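Local coordinates for 2-keto-3-deoxygluconate kinase (Thermotoga maritima, PDB 2AFB) that phosphorylates 2-keto-3-deoxygluconate, using ATP as phosphate donor, as a sugar kinase of the pfkB family, at the interface of chains A and B and the interface of chains A and C. Residues are numbered along the deposited sequence; one frame, centred on the assembly and turned at random. Chains: chain A/B/C, 2-keto-3-deoxygluconate kinase.

Contact 1: the interface of chains A and B. Residues chain A 25, 33, 39, 99, 101, 116; chain B 23, 25, 41, 72, 99.
The carboxylate oxygen OD2 of A:Asp116 rests 3.6 Å from the terminal methyl CD1 of B:Ile99, a meeting of tips without a hydrogen bond; no nitrogen or oxygen of one chain comes within bonding range of the other here. Packing of apolar groups therefore carries the patch. The same B:Ile99 methyl also meets CD1 of A:Ile99 end to end at 3.7 Å, one residue type facing its own copy as expected close to a two-fold axis. A:Leu25 and B:Leu25 do likewise through their CD1 methyls, 3.7 Å apart.

Two phenylalanines of chain A meet branched side chains, one by the middle of a face, the other by its edge and rim. B:Leu72, on helix 71-82, sets its CD1 methyl over the middle of one face of A:Phe101, 3.5 Å from the ring centroid, a CH-pi contact. Its CG lies anti to its own carbonyl carbon (chi1 -65°), and the fork beyond sends CD1 to the ring and CD2 to A:Ile33 CG2 at 3.6 Å. Branching thus lets one leucine touch two side chains of chain A at once. B:Leu23 comes tip to tip with the same ring, its CD2 3.8 Å from CE2 of A:Phe101. A:Phe39 is used differently: CD2 of B:Leu25 sits at its edge, in the ring plane, while CG2 of B:Val41 comes over the rim of one face, 3.4 Å from A:Phe39 CD2. The compact valine suits a place on a strand beside a bulky ring.

With their twins across the axis, these contacts join strands, 3-10 helix 33-35 and the start of helix 71-82 through apolar side chains. Dimers built through the beta-sheet lid are known among pfkB kinases, so this pairing may steady the lid beside the sugar site.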
ATOM      1  N   LEU A  25      15.089  -7.576  -0.052  1.00 24.46           N
ATOM      2  CA  LEU A  25      14.432  -6.288   0.111  1.00 24.01           C
ATOM      3  C   LEU A  25      14.374  -5.655  -1.255  1.00 26.85           C
ATOM      4  O   LEU A  25      15.410  -5.376  -1.836  1.00 24.63           O
ATOM      5  CB  LEU A  25      15.172  -5.439   1.085  1.00 20.59           C
ATOM      6  CG  LEU A  25      15.266  -5.887   2.569  1.00 25.18           C
ATOM      7  CD1 LEU A  25      16.097  -4.880   3.281  1.00 25.82           C
ATOM      8  CD2 LEU A  25      13.913  -6.048   3.276  1.00 27.29           C
ATOM      9  N   ILE A  33      16.186   2.039  -5.216  1.00 26.15           N
ATOM     10  CA  ILE A  33      16.412   2.118  -3.785  1.00 28.20           C
ATOM     11  C   ILE A  33      16.363   3.547  -3.291  1.00 25.71           C
ATOM     12  O   ILE A  33      15.722   3.839  -2.286  1.00 26.74           O
ATOM     13  CB  ILE A  33      17.745   1.420  -3.392  1.00 28.26           C
ATOM     14  CG1 ILE A  33      17.596  -0.094  -3.630  1.00 26.83           C
ATOM     15  CG2 ILE A  33      18.106   1.745  -1.933  1.00 29.07           C
ATOM     16  CD1 ILE A  33      18.945  -0.961  -3.895  1.00 28.40           C
ATOM     17  N   PHE A  39      10.214  -1.329   1.190  1.00 25.27           N
ATOM     18  CA  PHE A  39      10.747  -2.529   0.578  1.00 25.35           C
ATOM     19  C   PHE A  39       9.742  -3.663   0.793  1.00 27.13           C
ATOM     20  O   PHE A  39       9.288  -3.878   1.926  1.00 25.37           O
ATOM     21  CB  PHE A  39      12.046  -2.993   1.232  1.00 23.97           C
ATOM     22  CG  PHE A  39      13.218  -2.109   0.959  1.00 25.04           C
ATOM     23  CD1 PHE A  39      13.606  -1.843  -0.343  1.00 24.73           C
ATOM     24  CD2 PHE A  39      13.955  -1.547   2.028  1.00 24.02           C
ATOM     25  CE1 PHE A  39      14.690  -0.994  -0.621  1.00 28.36           C
ATOM     26  CE2 PHE A  39      15.044  -0.731   1.774  1.00 28.31           C
ATOM     27  CZ  PHE A  39      15.414  -0.437   0.428  1.00 29.06           C
ATOM     28  N   ILE A  99      21.451 -10.382   3.856  1.00 26.20           N
ATOM     29  CA  ILE A  99      20.461  -9.591   3.181  1.00 25.69           C
ATOM     30  C   ILE A  99      20.908  -9.268   1.761  1.00 25.48           C
ATOM     31  O   ILE A  99      22.092  -9.039   1.515  1.00 26.34           O
ATOM     32  CB  ILE A  99      20.261  -8.189   3.877  1.00 24.89           C
ATOM     33  CG1 ILE A  99      19.913  -8.365   5.346  1.00 25.63           C
ATOM     34  CG2 ILE A  99      19.239  -7.399   3.094  1.00 26.62           C
ATOM     35  CD1 ILE A  99      19.821  -7.019   6.125  1.00 25.01           C
ATOM     36  N   PHE A 101      19.490  -6.439  -1.368  1.00 25.83           N
ATOM     37  CA  PHE A 101      18.546  -5.457  -1.885  1.00 27.94           C
ATOM     38  C   PHE A 101      18.494  -5.665  -3.376  1.00 28.64           C
ATOM     39  O   PHE A 101      19.513  -5.764  -4.024  1.00 30.90           O
ATOM     40  CB  PHE A 101      19.002  -4.047  -1.605  1.00 24.68           C
ATOM     41  CG  PHE A 101      19.167  -3.739  -0.147  1.00 29.12           C
ATOM     42  CD1 PHE A 101      20.264  -4.169   0.526  1.00 24.69           C
ATOM     43  CD2 PHE A 101      18.194  -3.030   0.564  1.00 22.00           C
ATOM     44  CE1 PHE A 101      20.431  -3.902   1.883  1.00 31.90           C
ATOM     45  CE2 PHE A 101      18.367  -2.757   1.921  1.00 25.01           C
ATOM     46  CZ  PHE A 101      19.484  -3.224   2.577  1.00 21.68           C
ATOM     47  N   ASP A 116      24.404  -7.575   1.092  1.00 23.94           N
ATOM     48  CA  ASP A 116      24.776  -7.303   2.492  1.00 23.76           C
ATOM     49  C   ASP A 116      24.712  -8.616   3.282  1.00 25.71           C
ATOM     50  O   ASP A 116      23.880  -8.797   4.181  1.00 27.96           O
ATOM     51  CB  ASP A 116      23.793  -6.286   3.013  1.00 23.89           C
ATOM     52  CG  ASP A 116      24.196  -5.699   4.352  1.00 30.83           C
ATOM     53  OD1 ASP A 116      25.389  -5.823   4.744  1.00 29.83           O
ATOM     54  OD2 ASP A 116      23.292  -5.148   5.014  1.00 30.35           O
TER
ATOM     55  N   LEU B  23      19.900   2.923   8.087  1.00 25.97           N
ATOM     56  CA  LEU B  23      18.650   2.549   7.464  1.00 26.91           C
ATOM     57  C   LEU B  23      17.750   1.930   8.540  1.00 22.91           C
ATOM     58  O   LEU B  23      18.156   1.005   9.238  1.00 23.67           O
ATOM     59  CB  LEU B  23      18.907   1.514   6.369  1.00 25.08           C
ATOM     60  CG  LEU B  23      17.712   0.767   5.807  1.00 24.57           C
ATOM     61  CD1 LEU B  23      16.768   1.702   5.046  1.00 26.43           C
ATOM     62  CD2 LEU B  23      18.229  -0.372   4.901  1.00 31.03           C
ATOM     63  N   LEU B  25      14.179  -0.063   9.262  1.00 24.16           N
ATOM     64  CA  LEU B  25      13.177  -0.845   8.632  1.00 22.06           C
ATOM     65  C   LEU B  25      12.119  -1.217   9.660  1.00 24.27           C
ATOM     66  O   LEU B  25      12.407  -1.848  10.650  1.00 22.06           O
ATOM     67  CB  LEU B  25      13.803  -2.104   8.050  1.00 21.37           C
ATOM     68  CG  LEU B  25      14.775  -1.899   6.886  1.00 27.92           C
ATOM     69  CD1 LEU B  25      15.598  -3.152   6.540  1.00 26.60           C
ATOM     70  CD2 LEU B  25      14.083  -1.341   5.628  1.00 28.91           C
ATOM     71  N   VAL B  41      10.567   2.361   5.159  1.00 25.24           N
ATOM     72  CA  VAL B  41      11.975   2.703   5.105  1.00 27.32           C
ATOM     73  C   VAL B  41      12.097   4.112   5.611  1.00 29.51           C
ATOM     74  O   VAL B  41      11.346   4.989   5.179  1.00 27.73           O
ATOM     75  CB  VAL B  41      12.468   2.716   3.639  1.00 27.03           C
ATOM     76  CG1 VAL B  41      13.820   3.379   3.509  1.00 31.22           C
ATOM     77  CG2 VAL B  41      12.472   1.309   3.082  1.00 33.13           C
ATOM     78  N   LEU B  72      21.979   2.908  -0.667  1.00 28.10           N
ATOM     79  CA  LEU B  72      21.494   3.156   0.693  1.00 26.32           C
ATOM     80  C   LEU B  72      22.244   4.354   1.286  1.00 28.20           C
ATOM     81  O   LEU B  72      21.657   5.187   1.945  1.00 28.35           O
ATOM     82  CB  LEU B  72      21.687   1.897   1.536  1.00 29.53           C
ATOM     83  CG  LEU B  72      20.788   0.772   0.964  1.00 30.51           C
ATOM     84  CD1 LEU B  72      21.263  -0.576   1.282  1.00 40.25           C
ATOM     85  CD2 LEU B  72      19.324   0.991   1.336  1.00 29.61           C
ATOM     86  N   ILE B  99      21.993  -0.951   9.836  1.00 24.14           N
ATOM     87  CA  ILE B  99      20.571  -1.159   9.763  1.00 23.92           C
ATOM     88  C   ILE B  99      20.043  -1.430  11.160  1.00 24.97           C
ATOM     89  O   ILE B  99      20.687  -2.106  11.973  1.00 22.30           O
ATOM     90  CB  ILE B  99      20.221  -2.422   8.870  1.00 26.31           C
ATOM     91  CG1 ILE B  99      20.788  -2.254   7.457  1.00 25.50           C
ATOM     92  CG2 ILE B  99      18.685  -2.668   8.800  1.00 22.23           C
ATOM     93  CD1 ILE B  99      20.523  -3.411   6.521  1.00 24.93           C
TER

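Contact 2: the interface of chains A and C. Residues chain A 30, 32, 35, 106, 109; chain C 321, 324-326, 331-332.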
ATOM      1  N   HIS A  30       9.124  -1.040  -9.758  1.00 25.85           N
ATOM      2  CA  HIS A  30      10.289  -0.640 -10.519  1.00 25.29           C
ATOM      3  C   HIS A  30      10.964   0.630  -9.979  1.00 23.64           C
ATOM      4  O   HIS A  30      11.798   1.184 -10.635  1.00 24.97           O
ATOM      5  CB  HIS A  30       9.949  -0.461 -11.995  1.00 27.62           C
ATOM      6  CG  HIS A  30       9.603  -1.730 -12.695  1.00 30.89           C
ATOM      7  ND1 HIS A  30      10.451  -2.820 -12.709  1.00 35.45           N
ATOM      8  CD2 HIS A  30       8.522  -2.076 -13.437  1.00 29.91           C
ATOM      9  CE1 HIS A  30       9.896  -3.793 -13.412  1.00 34.42           C
ATOM     10  NE2 HIS A  30       8.731  -3.369 -13.869  1.00 28.99           N
ATOM     11  N   ARG A  32      13.682   2.573  -7.720  1.00 22.95           N
ATOM     12  CA  ARG A  32      15.041   2.395  -7.302  1.00 21.63           C
ATOM     13  C   ARG A  32      15.145   2.593  -5.784  1.00 22.29           C
ATOM     14  O   ARG A  32      14.303   3.175  -5.154  1.00 20.53           O
ATOM     15  CB  ARG A  32      15.976   3.357  -8.065  1.00 22.29           C
ATOM     16  CG  ARG A  32      15.881   3.191  -9.548  1.00 22.71           C
ATOM     17  CD  ARG A  32      17.102   3.654 -10.330  1.00 24.23           C
ATOM     18  NE  ARG A  32      18.227   2.810 -10.030  1.00 19.74           N
ATOM     19  CZ  ARG A  32      19.450   2.972 -10.543  1.00 31.50           C
ATOM     20  NH1 ARG A  32      19.740   3.971 -11.370  1.00 22.63           N
ATOM     21  NH2 ARG A  32      20.402   2.147 -10.168  1.00 29.87           N
ATOM     22  N   GLN A  35      14.832   6.090  -4.176  1.00 23.65           N
ATOM     23  CA  GLN A  35      13.567   6.785  -4.199  1.00 25.34           C
ATOM     24  C   GLN A  35      12.464   6.180  -3.303  1.00 27.42           C
ATOM     25  O   GLN A  35      11.425   6.758  -3.149  1.00 31.34           O
ATOM     26  CB  GLN A  35      13.116   7.002  -5.653  1.00 24.55           C
ATOM     27  CG  GLN A  35      12.601   5.879  -6.417  1.00 27.70           C
ATOM     28  CD  GLN A  35      12.592   6.141  -7.956  1.00 23.70           C
ATOM     29  OE1 GLN A  35      12.886   5.246  -8.694  1.00 26.79           O
ATOM     30  NE2 GLN A  35      12.156   7.322  -8.408  1.00 22.63           N
ATOM     31  N   ALA A 106      13.903  -2.805 -15.875  1.00 27.29           N
ATOM     32  CA  ALA A 106      12.933  -2.742 -16.909  1.00 25.73           C
ATOM     33  C   ALA A 106      13.638  -2.275 -18.127  1.00 26.42           C
ATOM     34  O   ALA A 106      14.477  -1.345 -18.075  1.00 25.63           O
ATOM     35  CB  ALA A 106      11.804  -1.770 -16.523  1.00 24.54           C
ATOM     36  N   ARG A 109      17.196  -0.809 -18.498  1.00 23.10           N
ATOM     37  CA  ARG A 109      17.750  -0.709 -17.146  1.00 23.13           C
ATOM     38  C   ARG A 109      17.820  -2.078 -16.477  1.00 25.41           C
ATOM     39  O   ARG A 109      16.804  -2.626 -16.108  1.00 24.35           O
ATOM     40  CB  ARG A 109      16.982   0.287 -16.269  1.00 20.09           C
ATOM     41  CG  ARG A 109      17.686   0.489 -14.882  1.00 22.01           C
ATOM     42  CD  ARG A 109      17.190   1.690 -14.108  1.00 26.24           C
ATOM     43  NE  ARG A 109      15.749   1.641 -13.810  1.00 24.21           N
ATOM     44  CZ  ARG A 109      15.176   0.969 -12.816  1.00 29.06           C
ATOM     45  NH1 ARG A 109      15.888   0.259 -11.958  1.00 30.28           N
ATOM     46  NH2 ARG A 109      13.871   1.049 -12.651  1.00 24.31           N
TER
ATOM     47  N   LEU C 321      17.106   5.566 -20.466  1.00 28.66           N
ATOM     48  CA  LEU C 321      17.025   5.065 -19.089  1.00 25.45           C
ATOM     49  C   LEU C 321      15.979   5.790 -18.256  1.00 25.83           C
ATOM     50  O   LEU C 321      15.271   5.154 -17.467  1.00 24.24           O
ATOM     51  CB  LEU C 321      18.387   5.088 -18.401  1.00 26.43           C
ATOM     52  CG  LEU C 321      19.419   4.053 -18.904  1.00 25.37           C
ATOM     53  CD1 LEU C 321      20.818   4.399 -18.461  1.00 35.86           C
ATOM     54  CD2 LEU C 321      19.098   2.645 -18.423  1.00 29.15           C
ATOM     55  N   THR C 324      12.606   4.315 -17.760  1.00 21.13           N
ATOM     56  CA  THR C 324      12.527   3.113 -16.885  1.00 23.60           C
ATOM     57  C   THR C 324      12.337   3.433 -15.412  1.00 23.61           C
ATOM     58  O   THR C 324      12.182   2.505 -14.579  1.00 24.51           O
ATOM     59  CB  THR C 324      13.814   2.200 -16.998  1.00 20.53           C
ATOM     60  OG1 THR C 324      14.938   2.874 -16.428  1.00 27.15           O
ATOM     61  CG2 THR C 324      14.138   1.911 -18.472  1.00 31.19           C
ATOM     62  N   ILE C 325      12.396   4.715 -15.101  1.00 25.34           N
ATOM     63  CA  ILE C 325      12.444   5.227 -13.713  1.00 26.93           C
ATOM     64  C   ILE C 325      11.161   6.015 -13.382  1.00 28.64           C
ATOM     65  O   ILE C 325      10.910   7.034 -14.032  1.00 27.62           O
ATOM     66  CB  ILE C 325      13.691   6.109 -13.543  1.00 26.33           C
ATOM     67  CG1 ILE C 325      14.949   5.275 -13.750  1.00 30.13           C
ATOM     68  CG2 ILE C 325      13.848   6.737 -12.169  1.00 22.30           C
ATOM     69  CD1 ILE C 325      16.151   6.155 -13.891  1.00 33.05           C
ATOM     70  N   PRO C 326      10.356   5.522 -12.384  1.00 28.54           N
ATOM     71  CA  PRO C 326       9.162   6.201 -11.887  1.00 26.76           C
ATOM     72  C   PRO C 326       9.475   7.622 -11.419  1.00 26.96           C
ATOM     73  O   PRO C 326      10.533   7.865 -10.860  1.00 28.71           O
ATOM     74  CB  PRO C 326       8.712   5.336 -10.699  1.00 25.45           C
ATOM     75  CG  PRO C 326       9.278   3.963 -10.973  1.00 28.71           C
ATOM     76  CD  PRO C 326      10.584   4.236 -11.671  1.00 29.69           C
ATOM     77  N   VAL C 331      17.246   8.912 -11.575  1.00 26.73           N
ATOM     78  CA  VAL C 331      18.133   8.401 -10.539  1.00 24.16           C
ATOM     79  C   VAL C 331      19.137   7.598 -11.349  1.00 27.60           C
ATOM     80  O   VAL C 331      18.817   6.495 -11.785  1.00 27.71           O
ATOM     81  CB  VAL C 331      17.368   7.462  -9.547  1.00 24.46           C
ATOM     82  CG1 VAL C 331      18.269   6.828  -8.557  1.00 28.59           C
ATOM     83  CG2 VAL C 331      16.245   8.212  -8.860  1.00 27.99           C
ATOM     84  N   LEU C 332      20.301   8.188 -11.633  1.00 26.89           N
ATOM     85  CA  LEU C 332      21.277   7.594 -12.528  1.00 26.42           C
ATOM     86  C   LEU C 332      22.662   8.028 -12.104  1.00 27.51           C
ATOM     87  O   LEU C 332      22.829   9.135 -11.571  1.00 28.68           O
ATOM     88  CB  LEU C 332      21.025   8.068 -13.963  1.00 27.22           C
ATOM     89  CG  LEU C 332      19.926   7.348 -14.747  1.00 28.12           C
ATOM     90  CD1 LEU C 332      19.852   7.914 -16.173  1.00 34.88           C
ATOM     91  CD2 LEU C 332      20.124   5.866 -14.754  1.00 34.14           C
TER
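A:Arg109 grips C:Thr324 side-on, and hydrogen bonds to this residue and to backbone carbonyls make up the polar part of the contact. Its NE donates to the threonine hydroxyl OG1 at 3.0 Å, and its NH2 donates to the threonine carbonyl O at 2.9 Å in a nearly straight bond (173° at H). Both acceptors lie close to the guanidinium plane, although NH2 stands above the plane of the carbonyl and so misses its lone pairs. The bend at chi3 (59°), with the turn at chi4, faces the NE and NH2 side toward the threonine. OG1 gives its own hydrogen to C:Leu321 O at 2.5 Å, which leaves the hydroxyl oxygen to accept from the arginine.

Arginine and glutamine reach other carbonyls of chain C. A:Arg32 donates through NH1 to C:Val331 O at 2.7 Å, from above the carbonyl plane and with the oxygen tilted from the guanidinium. A:Gln35 sends NE2 to C:Pro326 O at 3.0 Å, with NE2 tilted from the carbonyl plane and the oxygen tilted from the A:Gln35 amide plane. Its amide is positioned from behind: OE1 accepts the backbone N-H of A:Arg32 on a lone pair, in the amide plane, turning NE2 toward chain C. Long, multiply donating side chains suit a surface that presents main-chain oxygens.

Apolar contacts fill in around the bonds. CD of A:Arg32 lies 3.8 Å from CG1 of C:Val331 as the two side chains run past each other in opposite directions. C:Leu321 places CD2 3.8 Å from CB of A:Arg109. Within chain A, CG of A:Arg32 lies over the rim of the A:Arg109 guanidinium, 3.8 Å above its plane, and CD of A:Arg109 lies in turn over the rim of the A:Arg32 guanidinium. The contact ties loop residues and 3-10 helix 33-35 of chain A to the end of helix 308-322 and the stretch leading to helix 334-341 of chain C, perhaps supporting the deposited six-chain assembly.

Contact 1 and contact 2 have C-alpha centres about 17 Å apart and share chain A elements. The 3-10 helix 33-35 supplies A:Ile33 to contact 1 and A:Gln35 to contact 2, with A:Arg32 directly before it. Strands 99-103 and 112-116 serve contact 1, while A:Ala106 and A:Arg109 lie in the loop joining them and serve contact 2. Neighbouring stretches thus face two partners by different means, apolar packing toward chain B and directional bonds toward chain C. This could couple pairs of subunits into the deposited hexamer, though the structure alone does not show that this is the form in solution.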